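Local coordinates for naphthalene dioxygenase small subunit (Rhodococcus sp., PDB 2B1X), which forms the small (beta) subunit of naphthalene 1,2-dioxygenase, a Rieske non-heme iron oxygenase, and probably takes part in its oxidoreductase activity, at residues M21-L26 with S95-T100; L42-P47 with A152-L157; V115-L120 with G136-V141. All blocks are in the same frame, centred on the assembly; numbering follows the deposited sequence.

Interaction 1. Residues M21-L26 with S95-T100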
loop_
_atom_site.group_PDB
_atom_site.type_symbol
_atom_site.label_atom_id
_atom_site.label_comp_id
_atom_site.label_asym_id
_atom_site.label_seq_id
_atom_site.Cartn_x
_atom_site.Cartn_y
_atom_site.Cartn_z
ATOM N N MET B 21 -29.626 -0.035 -10.624
ATOM C CA MET B 21 -29.730 0.819 -11.819
ATOM C C MET B 21 -29.053 2.182 -11.589
ATOM O O MET B 21 -28.418 2.740 -12.483
ATOM C CB MET B 21 -31.205 0.997 -12.185
ATOM C CG MET B 21 -31.523 2.040 -13.298
ATOM S SD MET B 21 -31.566 3.764 -12.678
ATOM C CE MET B 21 -33.083 3.786 -11.647
ATOM N N GLU B 22 -29.197 2.706 -10.379
ATOM C CA GLU B 22 -28.626 3.990 -10.037
ATOM C C GLU B 22 -27.109 3.896 -10.073
ATOM O O GLU B 22 -26.455 4.735 -10.682
ATOM C CB GLU B 22 -29.073 4.426 -8.639
ATOM C CG GLU B 22 -28.713 5.876 -8.327
ATOM C CD GLU B 22 -28.290 6.117 -6.879
ATOM O OE1 GLU B 22 -28.545 5.251 -6.009
ATOM O OE2 GLU B 22 -27.732 7.203 -6.591
ATOM N N ALA B 23 -26.572 2.877 -9.398
ATOM C CA ALA B 23 -25.133 2.595 -9.389
ATOM C C ALA B 23 -24.562 2.382 -10.806
ATOM O O ALA B 23 -23.480 2.871 -11.137
ATOM C CB ALA B 23 -24.839 1.370 -8.510
ATOM N N GLU B 24 -25.279 1.626 -11.624
ATOM C CA GLU B 24 -24.894 1.405 -13.015
ATOM C C GLU B 24 -24.741 2.685 -13.811
ATOM O O GLU B 24 -23.765 2.835 -14.555
ATOM C CB GLU B 24 -25.893 0.473 -13.723
ATOM C CG GLU B 24 -25.536 0.168 -15.172
ATOM C CD GLU B 24 -26.613 -0.606 -15.896
ATOM O OE1 GLU B 24 -26.951 -1.718 -15.457
ATOM O OE2 GLU B 24 -27.143 -0.100 -16.911
ATOM N N LEU B 25 -25.713 3.589 -13.689
ATOM C CA LEU B 25 -25.635 4.898 -14.339
ATOM C C LEU B 25 -24.382 5.636 -13.871
ATOM O O LEU B 25 -23.622 6.138 -14.700
ATOM C CB LEU B 25 -26.889 5.741 -14.036
ATOM C CG LEU B 25 -28.263 5.417 -14.651
ATOM C CD1 LEU B 25 -29.292 6.503 -14.286
ATOM C CD2 LEU B 25 -28.204 5.298 -16.190
ATOM N N LEU B 26 -24.156 5.689 -12.557
ATOM C CA LEU B 26 -22.974 6.394 -12.032
ATOM C C LEU B 26 -21.682 5.773 -12.580
ATOM O O LEU B 26 -20.778 6.483 -13.019
ATOM C CB LEU B 26 -22.929 6.356 -10.485
ATOM C CG LEU B 26 -23.507 7.512 -9.626
ATOM C CD1 LEU B 26 -24.015 8.705 -10.415
ATOM C CD2 LEU B 26 -24.594 7.038 -8.672
ATOM N N SER B 95 -14.722 3.697 -11.951
ATOM C CA SER B 95 -15.241 3.462 -10.606
ATOM C C SER B 95 -16.177 2.269 -10.570
ATOM O O SER B 95 -16.713 1.859 -11.589
ATOM C CB SER B 95 -16.007 4.697 -10.158
ATOM O OG SER B 95 -17.105 4.897 -11.021
ATOM N N ARG B 96 -16.375 1.706 -9.376
ATOM C CA ARG B 96 -17.422 0.711 -9.193
ATOM C C ARG B 96 -18.086 0.919 -7.859
ATOM O O ARG B 96 -17.419 0.936 -6.811
ATOM C CB ARG B 96 -16.895 -0.717 -9.338
ATOM C CG ARG B 96 -18.009 -1.798 -9.363
ATOM C CD ARG B 96 -17.770 -2.850 -10.467
ATOM N NE ARG B 96 -17.360 -2.142 -11.671
ATOM C CZ ARG B 96 -18.217 -1.637 -12.554
ATOM N NH1 ARG B 96 -19.510 -1.864 -12.397
ATOM N NH2 ARG B 96 -17.763 -0.930 -13.606
ATOM N N HIS B 97 -19.404 1.060 -7.910
ATOM C CA HIS B 97 -20.224 1.152 -6.733
ATOM C C HIS B 97 -20.681 -0.271 -6.375
ATOM O O HIS B 97 -21.598 -0.800 -7.007
ATOM C CB HIS B 97 -21.478 2.020 -7.013
ATOM C CG HIS B 97 -21.210 3.499 -7.128
ATOM N ND1 HIS B 97 -20.420 4.041 -8.127
ATOM C CD2 HIS B 97 -21.586 4.539 -6.344
ATOM C CE1 HIS B 97 -20.351 5.359 -7.976
ATOM N NE2 HIS B 97 -21.033 5.684 -6.890
ATOM N N PHE B 98 -20.051 -0.888 -5.377
ATOM C CA PHE B 98 -20.565 -2.139 -4.835
ATOM C C PHE B 98 -21.577 -1.788 -3.744
ATOM O O PHE B 98 -21.224 -1.134 -2.748
ATOM C CB PHE B 98 -19.432 -2.983 -4.240
ATOM C CG PHE B 98 -18.400 -3.400 -5.244
ATOM C CD1 PHE B 98 -17.276 -2.584 -5.491
ATOM C CD2 PHE B 98 -18.567 -4.563 -5.984
ATOM C CE1 PHE B 98 -16.288 -2.945 -6.407
ATOM C CE2 PHE B 98 -17.573 -4.944 -6.935
ATOM C CZ PHE B 98 -16.445 -4.134 -7.152
ATOM N N VAL B 99 -22.817 -2.249 -3.929
ATOM C CA VAL B 99 -23.947 -1.893 -3.070
ATOM C C VAL B 99 -24.416 -3.233 -2.472
ATOM O O VAL B 99 -24.816 -4.155 -3.214
ATOM C CB VAL B 99 -25.078 -1.223 -3.895
ATOM C CG1 VAL B 99 -26.253 -0.917 -3.045
ATOM C CG2 VAL B 99 -24.571 0.102 -4.629
ATOM N N THR B 100 -24.339 -3.351 -1.146
ATOM C CA THR B 100 -24.656 -4.605 -0.480
ATOM C C THR B 100 -25.405 -4.333 0.782
ATOM O O THR B 100 -25.532 -3.164 1.201
ATOM C CB THR B 100 -23.348 -5.343 -0.052
ATOM O OG1 THR B 100 -22.801 -4.673 1.095
ATOM C CG2 THR B 100 -22.291 -5.273 -1.118
HETATM O O HOH W 1 -19.053 7.006 -10.862
#

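Interaction 2. Residues L42-P47 with A152-L157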
loop_
_atom_site.group_PDB
_atom_site.type_symbol
_atom_site.label_atom_id
_atom_site.label_comp_id
_atom_site.label_asym_id
_atom_site.label_seq_id
_atom_site.Cartn_x
_atom_site.Cartn_y
_atom_site.Cartn_z
ATOM N N LEU B 42 -34.298 17.525 -3.030
ATOM C CA LEU B 42 -33.112 16.695 -2.723
ATOM C C LEU B 42 -32.256 17.297 -1.622
ATOM O O LEU B 42 -31.981 18.510 -1.620
ATOM C CB LEU B 42 -32.241 16.445 -3.970
ATOM C CG LEU B 42 -30.869 15.765 -3.734
ATOM C CD1 LEU B 42 -31.031 14.257 -3.528
ATOM C CD2 LEU B 42 -29.879 16.023 -4.875
ATOM N N SER B 43 -31.854 16.438 -0.690
ATOM C CA SER B 43 -30.744 16.703 0.225
ATOM C C SER B 43 -29.712 15.577 0.125
ATOM O O SER B 43 -30.025 14.398 0.374
ATOM C CB SER B 43 -31.246 16.832 1.669
ATOM O OG SER B 43 -30.139 16.901 2.545
ATOM N N TYR B 44 -28.492 15.932 -0.283
ATOM C CA TYR B 44 -27.427 14.972 -0.471
ATOM C C TYR B 44 -26.273 15.403 0.409
ATOM O O TYR B 44 -25.656 16.431 0.134
ATOM C CB TYR B 44 -26.989 14.902 -1.952
ATOM C CG TYR B 44 -25.994 13.797 -2.266
ATOM C CD1 TYR B 44 -26.399 12.628 -2.916
ATOM C CD2 TYR B 44 -24.654 13.919 -1.924
ATOM C CE1 TYR B 44 -25.501 11.621 -3.209
ATOM C CE2 TYR B 44 -23.744 12.907 -2.192
ATOM C CZ TYR B 44 -24.175 11.757 -2.835
ATOM O OH TYR B 44 -23.264 10.757 -3.102
ATOM N N VAL B 45 -25.999 14.650 1.481
ATOM C CA VAL B 45 -24.882 15.044 2.377
ATOM C C VAL B 45 -23.876 13.962 2.768
ATOM O O VAL B 45 -24.234 12.802 2.972
ATOM C CB VAL B 45 -25.316 15.933 3.623
ATOM C CG1 VAL B 45 -26.760 16.485 3.489
ATOM C CG2 VAL B 45 -25.059 15.266 4.957
ATOM N N VAL B 46 -22.616 14.378 2.842
ATOM C CA VAL B 46 -21.499 13.538 3.292
ATOM C C VAL B 46 -20.876 14.220 4.510
ATOM O O VAL B 46 -20.151 15.202 4.371
ATOM C CB VAL B 46 -20.455 13.388 2.164
ATOM C CG1 VAL B 46 -19.304 12.450 2.572
ATOM C CG2 VAL B 46 -21.156 12.927 0.856
ATOM N N PRO B 47 -21.190 13.737 5.705
ATOM C CA PRO B 47 -20.669 14.323 6.942
ATOM C C PRO B 47 -19.197 14.069 7.194
ATOM O O PRO B 47 -18.607 13.120 6.663
ATOM C CB PRO B 47 -21.485 13.615 8.037
ATOM C CG PRO B 47 -22.660 13.105 7.331
ATOM C CD PRO B 47 -22.175 12.675 5.981
ATOM N N ALA B 152 -35.153 11.509 -2.605
ATOM C CA ALA B 152 -35.382 12.757 -1.907
ATOM C C ALA B 152 -34.234 13.107 -0.988
ATOM O O ALA B 152 -33.990 14.281 -0.734
ATOM C CB ALA B 152 -36.686 12.691 -1.105
ATOM N N LYS B 153 -33.532 12.086 -0.487
ATOM C CA LYS B 153 -32.477 12.301 0.506
ATOM C C LYS B 153 -31.443 11.195 0.460
ATOM O O LYS B 153 -31.776 10.043 0.218
ATOM C CB LYS B 153 -33.076 12.400 1.920
ATOM C CG LYS B 153 -32.103 12.877 3.013
ATOM C CD LYS B 153 -32.772 12.852 4.393
ATOM C CE LYS B 153 -31.759 12.980 5.516
ATOM N NZ LYS B 153 -31.284 14.385 5.697
ATOM N N ARG B 154 -30.187 11.556 0.693
ATOM C CA ARG B 154 -29.145 10.578 0.928
ATOM C C ARG B 154 -28.115 11.167 1.876
ATOM O O ARG B 154 -27.659 12.318 1.686
ATOM C CB ARG B 154 -28.477 10.147 -0.377
ATOM C CG ARG B 154 -27.221 9.292 -0.137
ATOM C CD ARG B 154 -26.680 8.591 -1.378
ATOM N NE ARG B 154 -27.565 7.496 -1.783
ATOM C CZ ARG B 154 -27.644 7.028 -3.017
ATOM N NH1 ARG B 154 -26.931 7.596 -3.976
ATOM N NH2 ARG B 154 -28.462 6.022 -3.295
ATOM N N VAL B 155 -27.752 10.377 2.885
ATOM C CA VAL B 155 -26.605 10.676 3.731
ATOM C C VAL B 155 -25.562 9.569 3.531
ATOM O O VAL B 155 -25.852 8.377 3.768
ATOM C CB VAL B 155 -27.035 10.709 5.228
ATOM C CG1 VAL B 155 -25.822 10.896 6.161
ATOM C CG2 VAL B 155 -28.115 11.757 5.500
ATOM N N VAL B 156 -24.352 9.941 3.110
ATOM C CA VAL B 156 -23.260 8.965 2.967
ATOM C C VAL B 156 -22.331 9.147 4.137
ATOM O O VAL B 156 -21.610 10.124 4.197
ATOM C CB VAL B 156 -22.463 9.116 1.646
ATOM C CG1 VAL B 156 -21.440 7.970 1.475
ATOM C CG2 VAL B 156 -23.409 9.124 0.420
ATOM N N LEU B 157 -22.389 8.208 5.083
ATOM C CA LEU B 157 -21.459 8.177 6.210
ATOM C C LEU B 157 -20.257 7.247 5.959
ATOM O O LEU B 157 -20.376 6.013 6.013
ATOM C CB LEU B 157 -22.185 7.699 7.460
ATOM C CG LEU B 157 -21.715 8.262 8.804
ATOM C CD1 LEU B 157 -21.491 9.778 8.794
ATOM C CD2 LEU B 157 -22.699 7.840 9.969
HETATM O O HOH W 2 -19.293 10.727 5.730
#

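Interaction 3. Residues V115-L120 with G136-V141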
loop_
_atom_site.group_PDB
_atom_site.type_symbol
_atom_site.label_atom_id
_atom_site.label_comp_id
_atom_site.label_asym_id
_atom_site.label_seq_id
_atom_site.Cartn_x
_atom_site.Cartn_y
_atom_site.Cartn_z
ATOM N N VAL B 115 -34.135 3.561 2.975
ATOM C CA VAL B 115 -33.342 2.560 2.319
ATOM C C VAL B 115 -31.893 2.764 2.733
ATOM O O VAL B 115 -31.342 3.835 2.530
ATOM C CB VAL B 115 -33.512 2.628 0.792
ATOM C CG1 VAL B 115 -32.683 1.556 0.106
ATOM C CG2 VAL B 115 -35.002 2.489 0.434
ATOM N N THR B 116 -31.331 1.727 3.338
ATOM C CA THR B 116 -29.968 1.727 3.881
ATOM C C THR B 116 -29.120 0.657 3.184
ATOM O O THR B 116 -29.503 -0.517 3.135
ATOM C CB THR B 116 -29.988 1.465 5.403
ATOM O OG1 THR B 116 -30.938 2.331 6.030
ATOM C CG2 THR B 116 -28.671 1.892 6.024
ATOM N N SER B 117 -27.993 1.075 2.621
ATOM C CA SER B 117 -27.089 0.120 1.970
ATOM C C SER B 117 -25.636 0.354 2.332
ATOM O O SER B 117 -25.252 1.484 2.630
ATOM C CB SER B 117 -27.284 0.159 0.453
ATOM O OG SER B 117 -27.305 1.492 -0.047
ATOM N N ASN B 118 -24.832 -0.722 2.317
ATOM C CA ASN B 118 -23.382 -0.599 2.406
ATOM C C ASN B 118 -22.784 -0.299 1.039
ATOM O O ASN B 118 -23.196 -0.882 0.030
ATOM C CB ASN B 118 -22.787 -1.871 3.007
ATOM C CG ASN B 118 -23.081 -1.972 4.467
ATOM O OD1 ASN B 118 -23.665 -1.033 5.049
ATOM N ND2 ASN B 118 -22.749 -3.099 5.067
ATOM N N LEU B 119 -21.848 0.642 0.995
ATOM C CA LEU B 119 -21.256 1.051 -0.272
ATOM C C LEU B 119 -19.781 0.853 -0.144
ATOM O O LEU B 119 -19.158 1.367 0.803
ATOM C CB LEU B 119 -21.545 2.525 -0.618
ATOM C CG LEU B 119 -20.681 3.118 -1.753
ATOM C CD1 LEU B 119 -20.999 2.539 -3.146
ATOM C CD2 LEU B 119 -20.808 4.645 -1.772
ATOM N N LEU B 120 -19.212 0.088 -1.067
ATOM C CA LEU B 120 -17.778 0.141 -1.265
ATOM C C LEU B 120 -17.519 0.722 -2.667
ATOM O O LEU B 120 -17.941 0.161 -3.682
ATOM C CB LEU B 120 -17.122 -1.233 -1.058
ATOM C CG LEU B 120 -15.746 -1.760 -1.474
ATOM C CD1 LEU B 120 -14.899 -0.884 -2.393
ATOM C CD2 LEU B 120 -14.953 -2.267 -0.305
ATOM N N GLY B 136 -18.567 2.924 3.237
ATOM C CA GLY B 136 -19.500 3.717 4.043
ATOM C C GLY B 136 -20.903 3.186 4.040
ATOM O O GLY B 136 -21.212 2.214 3.342
ATOM N N GLU B 137 -21.769 3.856 4.785
ATOM C CA GLU B 137 -23.159 3.508 4.780
ATOM C C GLU B 137 -23.993 4.652 4.216
ATOM O O GLU B 137 -23.807 5.809 4.582
ATOM C CB GLU B 137 -23.619 3.109 6.179
ATOM C CG GLU B 137 -25.019 2.519 6.191
ATOM C CD GLU B 137 -25.408 1.984 7.562
ATOM O OE1 GLU B 137 -25.491 2.790 8.518
ATOM O OE2 GLU B 137 -25.632 0.754 7.684
ATOM N N ARG B 138 -24.888 4.317 3.296
ATOM C CA ARG B 138 -25.812 5.292 2.717
ATOM C C ARG B 138 -27.165 5.055 3.315
ATOM O O ARG B 138 -27.658 3.921 3.308
ATOM C CB ARG B 138 -25.903 5.153 1.195
ATOM C CG ARG B 138 -24.545 5.018 0.504
ATOM C CD ARG B 138 -24.677 5.046 -1.022
ATOM N NE ARG B 138 -25.530 3.935 -1.437
ATOM C CZ ARG B 138 -25.858 3.651 -2.694
ATOM N NH1 ARG B 138 -25.381 4.377 -3.700
ATOM N NH2 ARG B 138 -26.654 2.606 -2.931
ATOM N N THR B 139 -27.732 6.120 3.869
ATOM C CA THR B 139 -29.108 6.142 4.317
ATOM C C THR B 139 -29.897 7.089 3.435
ATOM O O THR B 139 -29.591 8.281 3.396
ATOM C CB THR B 139 -29.162 6.557 5.813
ATOM O OG1 THR B 139 -28.324 5.651 6.546
ATOM C CG2 THR B 139 -30.551 6.316 6.418
ATOM N N ASP B 140 -30.910 6.545 2.742
ATOM C CA ASP B 140 -31.681 7.254 1.721
ATOM C C ASP B 140 -33.164 7.337 2.093
ATOM O O ASP B 140 -33.701 6.522 2.863
ATOM C CB ASP B 140 -31.609 6.582 0.336
ATOM C CG ASP B 140 -30.192 6.342 -0.158
ATOM O OD1 ASP B 140 -29.221 6.977 0.352
ATOM O OD2 ASP B 140 -29.947 5.492 -1.060
ATOM N N VAL B 141 -33.805 8.347 1.547
ATOM C CA VAL B 141 -35.265 8.388 1.484
ATOM C C VAL B 141 -35.620 8.342 0.005
ATOM O O VAL B 141 -35.221 9.210 -0.768
ATOM C CB VAL B 141 -35.842 9.633 2.195
ATOM C CG1 VAL B 141 -37.400 9.700 2.078
ATOM C CG2 VAL B 141 -35.403 9.621 3.651
HETATM O O HOH W 3 -29.043 3.337 0.272
#

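Interaction 1. Residues M21-L26 with S95-T100
Leu-26 lies over one face of the His-97 imidazole, in a CH-pi contact that shares this helix-on-strand packing with Ala-23. Its CB sits 4.2 Å from the centroid of the His-97 ring, 28° off the ring normal, and the ring atom it comes nearest to is CE1 (Leu-26 CB to His-97 CE1 3.7 Å). One helical turn earlier, Ala-23 meets the base of the same residue, its CB 3.7 Å from His-97 CB. Ala-23 CB also lies 4.1 Å from Val-99 CG2, so one methyl touches two strand residues. At the other end a water links the segments: it donates to Leu-26 O at 2.8 Å and lies 2.9 Å from Ser-95 OG. The His-97 ring leaves the strand with CG beside the backbone N and anti to the carbonyl carbon (chi1 -73°). Both ring nitrogens are engaged beyond the contact, ND1 with Asp-27 OD1 and NE2 with Ile-171 O; two oxygen partners of this kind would favour a doubly protonated ring. An alanine in place of His-97 would probably leave Asp-27 and Ile-171 O without their imidazole mate and open a gap beside Leu-26 CB, while the contact between the two CB atoms could remain. Arg-96, whose CB starts away from the helix, forms a salt bridge with Asp-159 of a second beta subunit. The helix segment runs nearly antiparallel to the strand segment, at 168°, with 7.9 Å between their axes. Strand 94-106 is an outermost strand of the sheet within this chain, and helix 10-27 packs on its His-97 and Val-99 side, as expected for an NTF2-like fold. His-97 also touches Leu-119 and Leu-121 of adjacent strand 112-124.

Interaction 2. Residues L42-P47 with A152-L157
Arg-154 and Tyr-44 are bridge partners on two parallel neighbouring strands, and their side chains run alongside each other in the same direction. Starting from the backbone, Arg-154 CB lies 4.1 Å from Tyr-44 CD1. Its CG is anti to the backbone N (chi1 171°), as is that of Tyr-44, which starts the two chains off together. Further out, Arg-154 CD packs 3.7 Å from Tyr-44 CE1. Beyond CD the arginine bends, and its guanidinium plane is turned 73° from the phenol ring, with Tyr-44 CE1 near that plane at the edge of the group. At the tip, NH2 forms a salt bridge with Asp-140 and NH1 another with Glu-22. The tyrosine ends close to Val-156, its OH 3.9 Å from Val-156 CG2, and hydrogen-bonds to Met-172 O.

Beneath these side chains, four backbone hydrogen bonds hold the strands in parallel register. The straightest joins Val-45 N to Arg-154 O (2.9 Å, 169° at the hydrogen). Past Val-46, Pro-47 has no amide hydrogen to continue the ladder; a water donating to both Pro-47 O and Val-156 O joins the backbones there, while Pro-47 CG packs 3.8 Å from Leu-157 CD1. Ala-152 and Lys-153 together face Val-141 on the next strand, forming a classic beta bulge.

Chemically, the contact pairs a backbone ladder with a buried arginine whose aliphatic part rests against an aromatic ring. Two carboxylates probably offset its charge, which is likely to matter because Arg-138 NH1 lies close by with like charge.

Interaction 3. Residues V115-L120 with G136-V141
Val-115 and Asp-140 form a hydrogen-bonded pair in the beta hairpin of strands 112-124 and 132-145, with Asp-140 N donating to Val-115 O at 2.8 Å. Ser-117 with Arg-138 and Leu-119 with Gly-136 follow as further hydrogen-bonded pairs, each joined by two backbone bonds; Arg-138 N to Ser-117 O is nearly straight, at 170°. The middle pair is also tied through its side chains. Ser-117 OG stands between the backbone N and the carbonyl carbon (chi1 47°) and receives a hydrogen bond from Arg-138 NH2 at 3.2 Å, plus a weak one from NE at 3.3 Å. OG lies in the guanidinium plane, at the edge where these two N-H groups come together. The remaining nitrogen, NH1, forms a salt bridge with the Met-172 terminal carboxylate, so the guanidinium has partners besides Ser-117.

The aliphatic part of Arg-138 packs on Leu-119, CD lying 4.0 Å from Leu-119 CD2. On the face carrying Thr-116 and Asn-118, the Thr-116 methyl reaches diagonally to Glu-137, CG2 to CD 3.6 Å. Glu-137 OE2 is bound by Arg-103, and Asn-118 OD1 accepts a hydrogen bond from Arg-96 of a neighbouring beta subunit, which makes this face part of the subunit interface. On the Ser-117 face, a water lies 2.6 Å from Ser-117 OG, a third close polar neighbour of that hydroxyl.

Overall arrangement
All three contacts belong to one mixed sheet. Interaction 1 sets helix 10-27 against its strand 94-106, interaction 3 pairs the next two strands, and interaction 2 adds the parallel pair beyond; the centres of interactions 1 and 2 are about 16 Å apart, with that of interaction 3 about 12 and 10 Å from them. Charges on the helix-side face join them: Arg-154 NH1 reaches Glu-22 OE2 at 2.8 Å, and Arg-154 NH2 reaches Asp-140 OD2 at 2.7 Å. Val-99 CG1 also packs 3.5 Å from Arg-138 NH2. No metal or substrate takes part in these contacts; in this enzyme family the iron centres lie in the alpha subunit.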